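Local coordinates for protein aminotransferase TlmJ (Streptoalloteichus hindustanus, PDB 5UID) that probably acts as a pyridoxal 5'-phosphate-dependent aminotransferase of the DegT/DnrJ/EryC1 family, at residues L82-F87 and P346-A351; D116-K121 and V142-L147. One frame throughout, in Å; residues are numbered along the deposited sequence.

In the fold
Both contacts lie around strand 79-83 of the central mixed sheet. In contact 1 the turn that follows this strand meets helix 346-354, which comes from far along the chain. In contact 2 helices 115-119 and 141-151 pack side by side, and Val-118 of the first rests on Val-81 of the same strand. Along the chain, contact 2 is nested inside the loop closed by contact 1. The centres of the two contacts are 15 Å apart and their nearest atoms about 6 Å, so they do not touch. Neither includes the residues that line the cofactor pocket, such as Asp-193 and Asn-248, or the predicted cofactor lysine, Lys-187.

Contact 1: residues L82-F87 and P346-A351; sequences LPSISF and PGAERA
Ser-84 and Ile-85 meet Ala-348 just past the end of strand 79-83. The contact joins the end of a parallel strand of the central sheet of this PLP-dependent aminotransferase to a helix from late in the chain. The strand stops at Pro-83, and the chain turns beside helix 346-354. Pro-83 does not reach the helix, but its carbonyl O takes a hydrogen bond from Ser-86 OG at 2.6 Å. The donor is tilted 24° from the carbonyl plane. This bond spans the two touching residues and ties the turn together.

Ser-84 is the first residue to touch the helix. Its CB lies 3.7 Å from Ala-348 CB, the closest approach of the contact. Its OG stands anti to the backbone N (chi1 -178°) and passes 4.0 Å from Ala-348 CB. That hydroxyl is hydrogen-bonded to ND1 of His-334. NE2 of the same imidazole bonds to Glu-349 OE2.

Ile-85 is the centre of an inverse gamma turn. The weak bond from Ser-86 N to Ser-84 O, 3.0 Å, closes around it. CG1 is anti to the carbonyl carbon (chi1 -52°), and this branch runs along the methyl of Ala-348. CD1 comes to 4.0 Å of Ala-348 CB. One methyl thus meets both residues of the turn. Asp-105, just after the neighbouring strand 100-104, holds the first turn of the helix, with OD2 on Gly-347 N and OD1 on Ala-348 N.

The direct contact is small, buried and van der Waals only. The polar connection between turn and helix is indirect, through the two ring nitrogens of His-334.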
ATOM      1  N   LEU A  82     -17.039  16.943  -5.554  1.00 32.24           N
ATOM      2  CA  LEU A  82     -16.015  17.170  -4.547  1.00 30.62           C
ATOM      3  C   LEU A  82     -15.490  18.582  -4.744  1.00 33.70           C
ATOM      4  O   LEU A  82     -15.494  19.087  -5.872  1.00 32.10           O
ATOM      5  CB  LEU A  82     -14.869  16.148  -4.644  1.00 25.02           C
ATOM      6  CG  LEU A  82     -13.876  16.182  -5.810  1.00 25.18           C
ATOM      7  CD1 LEU A  82     -12.723  15.217  -5.536  1.00 22.31           C
ATOM      8  CD2 LEU A  82     -14.537  15.853  -7.150  1.00 19.97           C
ATOM      9  N   PRO A  83     -15.061  19.254  -3.675  1.00 29.95           N
ATOM     10  CA  PRO A  83     -14.521  20.607  -3.839  1.00 33.66           C
ATOM     11  C   PRO A  83     -13.248  20.593  -4.667  1.00 30.97           C
ATOM     12  O   PRO A  83     -12.488  19.621  -4.662  1.00 28.81           O
ATOM     13  CB  PRO A  83     -14.254  21.062  -2.399  1.00 24.99           C
ATOM     14  CG  PRO A  83     -14.123  19.800  -1.621  1.00 28.03           C
ATOM     15  CD  PRO A  83     -15.071  18.833  -2.265  1.00 26.98           C
ATOM     16  N   SER A  84     -13.031  21.687  -5.402  1.00 28.44           N
ATOM     17  CA  SER A  84     -11.780  21.839  -6.136  1.00 30.73           C
ATOM     18  C   SER A  84     -10.582  21.734  -5.205  1.00 25.86           C
ATOM     19  O   SER A  84      -9.517  21.254  -5.610  1.00 26.83           O
ATOM     20  CB  SER A  84     -11.767  23.174  -6.879  1.00 32.91           C
ATOM     21  OG  SER A  84     -10.582  23.322  -7.640  1.00 38.93           O
ATOM     22  N   ILE A  85     -10.741  22.162  -3.957  1.00 25.58           N
ATOM     23  CA  ILE A  85      -9.680  22.027  -2.950  1.00 24.15           C
ATOM     24  C   ILE A  85      -9.855  20.642  -2.339  1.00 21.44           C
ATOM     25  O   ILE A  85     -10.400  20.459  -1.248  1.00 28.82           O
ATOM     26  CB  ILE A  85      -9.724  23.149  -1.908  1.00 27.04           C
ATOM     27  CG1 ILE A  85      -9.758  24.514  -2.602  1.00 20.51           C
ATOM     28  CG2 ILE A  85      -8.527  23.053  -0.967  1.00 26.77           C
ATOM     29  CD1 ILE A  85      -8.610  24.739  -3.564  1.00 26.64           C
ATOM     30  N   SER A  86      -9.391  19.633  -3.074  1.00 21.85           N
ATOM     31  CA  SER A  86      -9.402  18.257  -2.604  1.00 24.89           C
ATOM     32  C   SER A  86      -8.061  17.615  -2.923  1.00 28.44           C
ATOM     33  O   SER A  86      -7.308  18.093  -3.774  1.00 26.19           O
ATOM     34  CB  SER A  86     -10.540  17.439  -3.236  1.00 26.80           C
ATOM     35  OG  SER A  86     -11.810  17.906  -2.815  1.00 28.85           O
ATOM     36  N   PHE A  87      -7.770  16.525  -2.221  1.00 27.01           N
ATOM     37  CA  PHE A  87      -6.557  15.770  -2.491  1.00 25.71           C
ATOM     38  C   PHE A  87      -6.652  15.101  -3.856  1.00 25.77           C
ATOM     39  O   PHE A  87      -7.719  14.628  -4.259  1.00 28.66           O
ATOM     40  CB  PHE A  87      -6.328  14.725  -1.399  1.00 27.52           C
ATOM     41  CG  PHE A  87      -5.091  13.901  -1.601  1.00 27.38           C
ATOM     42  CD1 PHE A  87      -3.835  14.475  -1.485  1.00 26.04           C
ATOM     43  CD2 PHE A  87      -5.183  12.553  -1.901  1.00 27.28           C
ATOM     44  CE1 PHE A  87      -2.693  13.718  -1.672  1.00 24.29           C
ATOM     45  CE2 PHE A  87      -4.045  11.791  -2.089  1.00 25.45           C
ATOM     46  CZ  PHE A  87      -2.799  12.375  -1.972  1.00 25.66           C
ATOM     47  N   PRO A 346     -14.668  30.747  -8.657  1.00 32.75           N
ATOM     48  CA  PRO A 346     -13.920  31.908  -8.140  1.00 32.34           C
ATOM     49  C   PRO A 346     -13.361  31.711  -6.745  1.00 34.00           C
ATOM     50  O   PRO A 346     -12.260  32.196  -6.454  1.00 35.08           O
ATOM     51  CB  PRO A 346     -14.965  33.033  -8.175  1.00 31.70           C
ATOM     52  CG  PRO A 346     -15.943  32.608  -9.218  1.00 42.26           C
ATOM     53  CD  PRO A 346     -16.017  31.113  -9.121  1.00 40.23           C
ATOM     54  N   GLY A 347     -14.086  31.013  -5.869  1.00 26.62           N
ATOM     55  CA  GLY A 347     -13.602  30.833  -4.509  1.00 38.22           C
ATOM     56  C   GLY A 347     -12.304  30.051  -4.454  1.00 35.11           C
ATOM     57  O   GLY A 347     -11.334  30.474  -3.822  1.00 34.49           O
ATOM     58  N   ALA A 348     -12.267  28.900  -5.128  1.00 34.18           N
ATOM     59  CA  ALA A 348     -11.064  28.076  -5.117  1.00 28.36           C
ATOM     60  C   ALA A 348      -9.922  28.751  -5.867  1.00 30.71           C
ATOM     61  O   ALA A 348      -8.757  28.638  -5.467  1.00 28.50           O
ATOM     62  CB  ALA A 348     -11.366  26.702  -5.716  1.00 23.54           C
ATOM     63  N   GLU A 349     -10.236  29.458  -6.956  1.00 31.48           N
ATOM     64  CA  GLU A 349      -9.203  30.157  -7.713  1.00 34.27           C
ATOM     65  C   GLU A 349      -8.565  31.256  -6.875  1.00 37.96           C
ATOM     66  O   GLU A 349      -7.336  31.386  -6.830  1.00 41.51           O
ATOM     67  CB  GLU A 349      -9.799  30.730  -9.002  1.00 37.60           C
ATOM     68  CG  GLU A 349     -10.238  29.668 -10.002  1.00 41.90           C
ATOM     69  CD  GLU A 349     -11.092  30.228 -11.129  1.00 44.94           C
ATOM     70  OE1 GLU A 349     -11.149  31.466 -11.277  1.00 49.60           O
ATOM     71  OE2 GLU A 349     -11.711  29.426 -11.863  1.00 42.59           O
ATOM     72  N   ARG A 350      -9.392  32.058  -6.198  1.00 37.64           N
ATOM     73  CA  ARG A 350      -8.865  33.102  -5.323  1.00 41.78           C
ATOM     74  C   ARG A 350      -8.063  32.505  -4.173  1.00 43.33           C
ATOM     75  O   ARG A 350      -6.998  33.022  -3.814  1.00 42.07           O
ATOM     76  CB  ARG A 350     -10.012  33.960  -4.791  1.00 37.93           C
ATOM     77  CG  ARG A 350      -9.594  34.972  -3.740  1.00 40.66           C
ATOM     78  CD  ARG A 350     -10.794  35.709  -3.174  1.00 43.44           C
ATOM     79  NE  ARG A 350     -10.419  36.615  -2.094  1.00 49.54           N
ATOM     80  CZ  ARG A 350     -11.284  37.342  -1.394  1.00 59.68           C
ATOM     81  NH1 ARG A 350     -12.581  37.272  -1.660  1.00 61.96           N
ATOM     82  NH2 ARG A 350     -10.851  38.141  -0.428  1.00 63.45           N
ATOM     83  N   ALA A 351      -8.557  31.412  -3.585  1.00 35.79           N
ATOM     84  CA  ALA A 351      -7.853  30.787  -2.471  1.00 32.03           C
ATOM     85  C   ALA A 351      -6.488  30.266  -2.899  1.00 32.17           C
ATOM     86  O   ALA A 351      -5.519  30.341  -2.135  1.00 33.64           O
ATOM     87  CB  ALA A 351      -8.701  29.658  -1.882  1.00 26.88           C
TER

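Contact 2: residues D116-K121 and V142-L147; sequences DHVAEK and VAIAEL
This is an apolar contact between the helices of two successive beta-alpha-beta crossovers, packed on one face of the central sheet. Helix 115-119 joins strand 100-104 to strand 126-132, and helix 141-151 joins strand 126-132 to strand 155-158. The contact is partly buried, and three side-chain pairs make it. Leu-147 takes part in two of them, both through CD2. Its CG is anti to the backbone N (chi1 165°), and CD2 reaches across to the other helix. CD2 lies 3.7 Å from Ala-119 CB and 3.7 Å from Ala-119 N, so it rests against the backbone as well as the methyl. The same CD2 is 4.2 Å from Val-118 CB.

One helical turn before Leu-147, Ile-144 adds the third apolar pair. Its CD1 approaches CG2 of Val-118 at 4.2 Å. Val-118 therefore meets both Ile-144 and Leu-147. The nearest CA atoms across the contact, those of Val-118 and Ile-144, are 7.4 Å apart, and the branched side chains fill the space between the helices.

Around the contact, Val-118 also packs on Val-81 of strand 79-83. Lys-121 touches that strand and the neighbouring strand 100-104 as well. Leu-147 additionally touches Leu-122 in the loop that leads on to strand 126-132.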
ATOM      1  N   ASP A 116     -24.365  24.913  -0.073  1.00 33.45           N
ATOM      2  CA  ASP A 116     -24.834  25.527  -1.312  1.00 39.52           C
ATOM      3  C   ASP A 116     -23.873  25.263  -2.466  1.00 41.42           C
ATOM      4  O   ASP A 116     -24.304  25.082  -3.610  1.00 41.34           O
ATOM      5  CB  ASP A 116     -25.029  27.031  -1.112  1.00 39.64           C
ATOM      6  CG  ASP A 116     -26.245  27.356  -0.266  1.00 47.01           C
ATOM      7  OD1 ASP A 116     -27.207  26.559  -0.283  1.00 51.56           O
ATOM      8  OD2 ASP A 116     -26.242  28.403   0.413  1.00 51.15           O
ATOM      9  N   HIS A 117     -22.567  25.237  -2.183  1.00 37.93           N
ATOM     10  CA  HIS A 117     -21.589  24.930  -3.224  1.00 39.52           C
ATOM     11  C   HIS A 117     -21.756  23.506  -3.738  1.00 38.86           C
ATOM     12  O   HIS A 117     -21.686  23.264  -4.949  1.00 32.56           O
ATOM     13  CB  HIS A 117     -20.172  25.146  -2.692  1.00 28.27           C
ATOM     14  CG  HIS A 117     -19.785  26.586  -2.571  1.00 35.23           C
ATOM     15  ND1 HIS A 117     -18.921  27.050  -1.602  1.00 35.55           N
ATOM     16  CD2 HIS A 117     -20.145  27.668  -3.303  1.00 35.61           C
ATOM     17  CE1 HIS A 117     -18.768  28.355  -1.739  1.00 32.37           C
ATOM     18  NE2 HIS A 117     -19.497  28.755  -2.766  1.00 33.01           N
ATOM     19  N   VAL A 118     -21.972  22.550  -2.833  1.00 40.76           N
ATOM     20  CA  VAL A 118     -22.179  21.168  -3.249  1.00 35.74           C
ATOM     21  C   VAL A 118     -23.486  21.034  -4.020  1.00 34.22           C
ATOM     22  O   VAL A 118     -23.543  20.367  -5.060  1.00 32.73           O
ATOM     23  CB  VAL A 118     -22.144  20.230  -2.026  1.00 29.09           C
ATOM     24  CG1 VAL A 118     -22.307  18.779  -2.461  1.00 28.16           C
ATOM     25  CG2 VAL A 118     -20.852  20.418  -1.250  1.00 30.15           C
ATOM     26  N   ALA A 119     -24.551  21.678  -3.532  1.00 39.68           N
ATOM     27  CA  ALA A 119     -25.859  21.552  -4.168  1.00 45.59           C
ATOM     28  C   ALA A 119     -25.846  22.066  -5.602  1.00 46.28           C
ATOM     29  O   ALA A 119     -26.553  21.524  -6.459  1.00 48.08           O
ATOM     30  CB  ALA A 119     -26.915  22.297  -3.352  1.00 36.77           C
ATOM     31  N   GLU A 120     -25.049  23.099  -5.885  1.00 44.77           N
ATOM     32  CA  GLU A 120     -25.013  23.664  -7.228  1.00 48.56           C
ATOM     33  C   GLU A 120     -24.426  22.698  -8.250  1.00 38.77           C
ATOM     34  O   GLU A 120     -24.642  22.881  -9.452  1.00 41.83           O
ATOM     35  CB  GLU A 120     -24.217  24.972  -7.227  1.00 60.61           C
ATOM     36  CG  GLU A 120     -24.450  25.840  -8.455  1.00 76.06           C
ATOM     37  CD  GLU A 120     -23.499  27.017  -8.527  1.00 87.98           C
ATOM     38  OE1 GLU A 120     -22.632  27.139  -7.634  1.00 89.58           O
ATOM     39  OE2 GLU A 120     -23.616  27.818  -9.478  1.00 92.74           O
ATOM     40  N   LYS A 121     -23.700  21.676  -7.804  1.00 36.60           N
ATOM     41  CA  LYS A 121     -23.117  20.688  -8.699  1.00 35.21           C
ATOM     42  C   LYS A 121     -23.836  19.348  -8.655  1.00 36.70           C
ATOM     43  O   LYS A 121     -23.465  18.438  -9.404  1.00 36.06           O
ATOM     44  CB  LYS A 121     -21.632  20.492  -8.375  1.00 29.65           C
ATOM     45  CG  LYS A 121     -20.801  21.760  -8.496  1.00 34.57           C
ATOM     46  CD  LYS A 121     -20.826  22.308  -9.914  1.00 35.50           C
ATOM     47  CE  LYS A 121     -20.027  23.596 -10.024  1.00 32.23           C
ATOM     48  NZ  LYS A 121     -20.081  24.158 -11.402  1.00 38.45           N
ATOM     49  N   VAL A 142     -22.171  19.428   8.641  1.00 28.71           N
ATOM     50  CA  VAL A 142     -23.500  18.978   9.055  1.00 31.22           C
ATOM     51  C   VAL A 142     -24.529  19.270   7.968  1.00 34.54           C
ATOM     52  O   VAL A 142     -25.334  18.405   7.606  1.00 38.52           O
ATOM     53  CB  VAL A 142     -23.897  19.622  10.396  1.00 31.33           C
ATOM     54  CG1 VAL A 142     -25.355  19.317  10.721  1.00 33.23           C
ATOM     55  CG2 VAL A 142     -22.989  19.126  11.507  1.00 30.66           C
ATOM     56  N   ALA A 143     -24.519  20.492   7.432  1.00 33.99           N
ATOM     57  CA  ALA A 143     -25.463  20.831   6.370  1.00 36.35           C
ATOM     58  C   ALA A 143     -25.174  20.040   5.100  1.00 39.11           C
ATOM     59  O   ALA A 143     -26.102  19.653   4.380  1.00 39.53           O
ATOM     60  CB  ALA A 143     -25.428  22.333   6.092  1.00 34.24           C
ATOM     61  N   ILE A 144     -23.894  19.792   4.808  1.00 36.55           N
ATOM     62  CA  ILE A 144     -23.537  18.987   3.642  1.00 36.15           C
ATOM     63  C   ILE A 144     -24.073  17.570   3.797  1.00 38.78           C
ATOM     64  O   ILE A 144     -24.670  17.007   2.871  1.00 36.57           O
ATOM     65  CB  ILE A 144     -22.011  18.998   3.430  1.00 33.76           C
ATOM     66  CG1 ILE A 144     -21.553  20.380   2.953  1.00 29.15           C
ATOM     67  CG2 ILE A 144     -21.592  17.913   2.443  1.00 27.14           C
ATOM     68  CD1 ILE A 144     -20.047  20.548   2.913  1.00 27.73           C
ATOM     69  N   ALA A 145     -23.884  16.979   4.980  1.00 38.39           N
ATOM     70  CA  ALA A 145     -24.393  15.634   5.227  1.00 38.28           C
ATOM     71  C   ALA A 145     -25.913  15.595   5.141  1.00 38.81           C
ATOM     72  O   ALA A 145     -26.489  14.641   4.603  1.00 33.68           O
ATOM     73  CB  ALA A 145     -23.919  15.134   6.592  1.00 34.99           C
ATOM     74  N   GLU A 146     -26.582  16.627   5.662  1.00 33.09           N
ATOM     75  CA  GLU A 146     -28.038  16.678   5.585  1.00 38.02           C
ATOM     76  C   GLU A 146     -28.511  16.799   4.142  1.00 37.98           C
ATOM     77  O   GLU A 146     -29.504  16.174   3.756  1.00 41.42           O
ATOM     78  CB  GLU A 146     -28.569  17.837   6.428  1.00 36.77           C
ATOM     79  CG  GLU A 146     -30.079  17.975   6.405  1.00 43.88           C
ATOM     80  CD  GLU A 146     -30.788  16.721   6.884  1.00 45.23           C
ATOM     81  OE1 GLU A 146     -30.254  16.030   7.778  1.00 49.45           O
ATOM     82  OE2 GLU A 146     -31.877  16.424   6.357  1.00 50.64           O
ATOM     83  N   LEU A 147     -27.810  17.595   3.330  1.00 37.03           N
ATOM     84  CA  LEU A 147     -28.163  17.726   1.919  1.00 39.71           C
ATOM     85  C   LEU A 147     -28.045  16.388   1.196  1.00 36.06           C
ATOM     86  O   LEU A 147     -28.953  15.984   0.460  1.00 37.37           O
ATOM     87  CB  LEU A 147     -27.273  18.777   1.255  1.00 43.14           C
ATOM     88  CG  LEU A 147     -27.262  18.797  -0.276  1.00 44.69           C
ATOM     89  CD1 LEU A 147     -28.608  19.244  -0.827  1.00 45.11           C
ATOM     90  CD2 LEU A 147     -26.141  19.686  -0.789  1.00 47.36           C
TER